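Local atomic coordinates of Iron(III) ABC transporter, periplasmic iron-compound-binding protein (Vibrio cholerae, PDB entry 3TEF), a protein that probably binds iron-loaded catecholate siderophores in the periplasm and delivers them to an ABC transporter for iron uptake. Residues T74-K79 with S97-T102; L161-S164 with L169-F172. One frame throughout, in Å; residues are numbered along the deposited sequence.

Interaction 1 (T74-K79 with S97-T102)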
# COMPACT_ATOMS: atom_id res chain seq x y z
N THR A 74 -18.87 14.15 11.25
CA THR A 74 -18.09 13.78 12.42
C THR A 74 -16.72 14.43 12.36
O THR A 74 -16.22 14.93 13.37
CB THR A 74 -17.95 12.25 12.54
OG1 THR A 74 -19.24 11.68 12.76
CG2 THR A 74 -17.03 11.89 13.71
N ILE A 75 -16.11 14.44 11.18
CA ILE A 75 -14.80 15.06 11.03
C ILE A 75 -14.84 16.53 11.46
O ILE A 75 -13.95 17.00 12.18
CB ILE A 75 -14.28 14.90 9.59
CG1 ILE A 75 -14.07 13.40 9.30
CG2 ILE A 75 -12.99 15.70 9.38
CD1 ILE A 75 -13.62 13.07 7.89
N TYR A 76 -15.87 17.24 11.03
CA TYR A 76 -16.01 18.65 11.39
C TYR A 76 -16.12 18.81 12.90
O TYR A 76 -15.51 19.70 13.50
CB TYR A 76 -17.22 19.28 10.71
CG TYR A 76 -17.39 20.74 11.06
CD1 TYR A 76 -16.61 21.71 10.47
CD2 TYR A 76 -18.33 21.14 12.01
CE1 TYR A 76 -16.75 23.05 10.80
CE2 TYR A 76 -18.47 22.48 12.35
CZ TYR A 76 -17.68 23.43 11.74
OH TYR A 76 -17.83 24.76 12.07
N THR A 77 -16.90 17.93 13.52
CA THR A 77 -17.10 17.95 14.96
C THR A 77 -15.79 17.74 15.73
O THR A 77 -15.60 18.30 16.81
CB THR A 77 -18.10 16.87 15.38
OG1 THR A 77 -19.38 17.16 14.79
CG2 THR A 77 -18.25 16.83 16.89
N GLN A 78 -14.89 16.95 15.16
CA GLN A 78 -13.60 16.67 15.80
C GLN A 78 -12.60 17.83 15.75
O GLN A 78 -11.54 17.75 16.38
CB GLN A 78 -12.99 15.39 15.21
CG GLN A 78 -13.80 14.15 15.51
CD GLN A 78 -13.81 13.83 16.99
OE1 GLN A 78 -12.75 13.65 17.59
NE2 GLN A 78 -14.99 13.77 17.58
N LYS A 79 -12.90 18.89 15.00
CA LYS A 79 -12.03 20.06 14.94
C LYS A 79 -10.58 19.71 14.64
O LYS A 79 -9.67 20.04 15.40
CB LYS A 79 -12.10 20.85 16.25
CG LYS A 79 -13.49 21.31 16.63
CD LYS A 79 -13.48 21.88 18.04
CE LYS A 79 -14.90 22.04 18.58
NZ LYS A 79 -14.89 22.20 20.07
N SER A 97 -10.77 19.49 2.30
CA SER A 97 -9.84 20.61 2.37
C SER A 97 -10.51 21.87 2.93
O SER A 97 -9.84 22.77 3.44
CB SER A 97 -9.16 20.89 1.01
OG SER A 97 -10.11 21.32 0.04
N LYS A 98 -11.84 21.93 2.85
CA LYS A 98 -12.57 23.05 3.41
C LYS A 98 -12.55 23.03 4.92
O LYS A 98 -12.56 24.08 5.57
CB LYS A 98 -14.02 23.05 2.92
CG LYS A 98 -14.17 23.40 1.46
CD LYS A 98 -15.64 23.56 1.10
CE LYS A 98 -16.40 22.27 1.35
NZ LYS A 98 -17.85 22.43 0.99
N ILE A 99 -12.52 21.82 5.49
CA ILE A 99 -12.67 21.62 6.92
C ILE A 99 -11.37 21.89 7.65
O ILE A 99 -11.37 22.52 8.72
CB ILE A 99 -13.15 20.18 7.24
CG1 ILE A 99 -14.54 19.94 6.65
CG2 ILE A 99 -13.16 19.92 8.75
CD1 ILE A 99 -15.06 18.53 6.89
N ALA A 100 -10.27 21.43 7.07
CA ALA A 100 -8.95 21.63 7.66
C ALA A 100 -7.90 21.28 6.63
O ALA A 100 -8.20 20.59 5.66
CB ALA A 100 -8.80 20.76 8.91
N PRO A 101 -6.67 21.74 6.84
CA PRO A 101 -5.60 21.32 5.93
C PRO A 101 -5.61 19.81 5.80
O PRO A 101 -5.65 19.08 6.80
CB PRO A 101 -4.34 21.80 6.65
CG PRO A 101 -4.82 23.00 7.43
CD PRO A 101 -6.18 22.61 7.92
N THR A 102 -5.58 19.36 4.55
CA THR A 102 -5.68 17.94 4.23
C THR A 102 -4.49 17.54 3.35
O THR A 102 -4.08 18.28 2.46
CB THR A 102 -7.01 17.64 3.50
OG1 THR A 102 -8.11 17.99 4.36
CG2 THR A 102 -7.12 16.18 3.12
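The ring of Tyr76 meets Ile99 at its edge. The methyl CG2 of Ile99 lies near the ring plane, with Tyr76 CD1 4.3 Å from it. The same methyl also approaches the tyrosine backbone, with CG2 of Ile99 4.1 Å from CA of Tyr76. Beside it, CG2 of Ile75 approaches CG2 of Ile99 to 4.3 Å, methyl to methyl. One branch of Ile99 therefore makes all three contacts. It is placed there because CG2 is anti to the backbone N, while CG1 turns back beside that N (chi1 -64°). No hydrogen bond crosses between the segments. The contact joins helix 72-77 to helix 93-99, which flank strand 82-85 in sequence. That strand belongs to the four-stranded parallel sheet of an alpha/beta lobe. Ile75 is the buried member of the trio and also packs on Ile83 of this strand. Tyr76 is exposed. From Ala100 the chain runs as a loop to strand 102-104. Across this loop OG1 of Thr102 donates to O of Ala100 at 2.9 Å, from a position tilted 31° out of the carbonyl plane.

Interaction 2 (L161-S164 with L169-F172); sequences LVMS and LTTF
Strands 161-164 and 169-172 run antiparallel with a marked twist, their directions 146° apart, and Met163 faces Thr170 as a hydrogen-bonded pair. Met163 N donates to Thr170 O at 2.8 Å, and Thr170 N returns a bond to Met163 O at 2.9 Å. Val162 with Thr171 and Ser164 with Leu169 form the non-hydrogen-bonded pairs on either side. The hydroxyl of Thr171 adds a side-chain bond to this ladder. With chi1 at -169° it points opposite its own amide nitrogen, and OG1 donates to Leu161 O at 2.9 Å. Phe172 N makes only a weak bond to the same oxygen. A water bridges Leu161 N and Phe172 O. A second water joins Thr170 OG1 and, weakly, Met163 O.

Leu161, Met163, Thr170 and Phe172 lie on one face of the sheet. Phe172 meets both apolar partners obliquely: its CD2 is 4.0 Å from Leu161 CD1, and its CE2 is 3.9 Å from Met163 CB. The Met163 sulfur adds a Met-aromatic contact, 59° off the ring normal. Phe178 meets the Phe172 ring edge-to-face. On the other face, the CD2 methyl of Leu169 reaches across the strands. It packs on Ser164 CB at 3.7 Å and more loosely on Val162 CG1. Helix 205-211 lies against this face, where Ile208 touches both Val162 and Leu169.

Strand 158-165 also pairs in parallel with strand 215-220. In this protein the arrangement is a beta hairpin built into the mixed sheet of one lobe. The fold is that of siderophore-binding proteins of this family, two alpha/beta lobes joined by a long helix, here helix 131-154.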
# COMPACT_ATOMS: atom_id res chain seq x y z
N LEU A 161 2.57 -10.71 -11.49
CA LEU A 161 1.80 -10.34 -10.31
C LEU A 161 0.34 -10.62 -10.64
O LEU A 161 -0.18 -10.09 -11.61
CB LEU A 161 2.00 -8.85 -10.00
CG LEU A 161 1.45 -8.23 -8.70
CD1 LEU A 161 -0.09 -8.26 -8.63
CD2 LEU A 161 2.06 -8.87 -7.47
N VAL A 162 -0.29 -11.48 -9.85
CA VAL A 162 -1.68 -11.85 -10.09
C VAL A 162 -2.50 -11.53 -8.86
O VAL A 162 -2.13 -11.90 -7.75
CB VAL A 162 -1.83 -13.35 -10.42
CG1 VAL A 162 -3.30 -13.71 -10.64
CG2 VAL A 162 -1.02 -13.70 -11.65
N MET A 163 -3.63 -10.85 -9.06
CA MET A 163 -4.57 -10.63 -7.97
C MET A 163 -5.78 -11.52 -8.21
O MET A 163 -6.18 -11.72 -9.34
CB MET A 163 -5.00 -9.17 -7.92
CG MET A 163 -6.01 -8.91 -6.82
SD MET A 163 -6.22 -7.15 -6.54
CE MET A 163 -5.53 -7.00 -4.91
N SER A 164 -6.32 -12.08 -7.13
CA SER A 164 -7.53 -12.89 -7.21
C SER A 164 -8.62 -12.26 -6.36
O SER A 164 -8.41 -11.91 -5.20
CB SER A 164 -7.25 -14.32 -6.73
OG SER A 164 -8.44 -15.09 -6.64
N LEU A 169 -9.20 -13.30 -11.91
CA LEU A 169 -7.75 -13.16 -11.86
C LEU A 169 -7.38 -11.95 -12.71
O LEU A 169 -7.83 -11.84 -13.85
CB LEU A 169 -7.06 -14.39 -12.44
CG LEU A 169 -7.29 -15.70 -11.69
CD1 LEU A 169 -6.49 -16.82 -12.34
CD2 LEU A 169 -6.91 -15.53 -10.23
N THR A 170 -6.58 -11.05 -12.16
CA THR A 170 -6.10 -9.89 -12.90
C THR A 170 -4.59 -9.78 -12.75
O THR A 170 -4.01 -10.32 -11.80
CB THR A 170 -6.76 -8.58 -12.42
OG1 THR A 170 -6.59 -8.46 -11.01
CG2 THR A 170 -8.25 -8.57 -12.75
N THR A 171 -3.95 -9.11 -13.71
CA THR A 171 -2.51 -8.93 -13.65
C THR A 171 -2.15 -7.44 -13.72
O THR A 171 -2.89 -6.62 -14.27
CB THR A 171 -1.78 -9.74 -14.75
OG1 THR A 171 -0.37 -9.73 -14.49
CG2 THR A 171 -2.05 -9.17 -16.13
N PHE A 172 -1.01 -7.10 -13.12
CA PHE A 172 -0.56 -5.73 -13.00
C PHE A 172 0.92 -5.72 -13.34
O PHE A 172 1.63 -6.68 -13.02
CB PHE A 172 -0.71 -5.26 -11.55
CG PHE A 172 -2.13 -5.13 -11.09
CD1 PHE A 172 -2.73 -3.89 -11.00
CD2 PHE A 172 -2.87 -6.25 -10.71
CE1 PHE A 172 -4.03 -3.76 -10.56
CE2 PHE A 172 -4.18 -6.12 -10.28
CZ PHE A 172 -4.76 -4.88 -10.20
O HOH W 1 2.81 -8.97 -13.81
O HOH W 2 -8.54 -9.75 -9.46

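Overall arrangement
Interactions 1 and 2 lie on opposite sides of the chain's centre, with their own centres 37 Å apart and their nearest atoms about 24 Å apart. They share no helix or strand, and interaction 1 closes along the chain before interaction 2 opens. Each belongs to a different sheet region: the first borders the parallel sheet, and the second lies within the mixed one. Interaction 2 is buried and relies on backbone hydrogen bonds, a threonine hydroxyl, water bridges and apolar packing on two faces. Interaction 1 is partly buried and much smaller, 143 against 370 Å² of surface. It joins two helices by apolar contact alone.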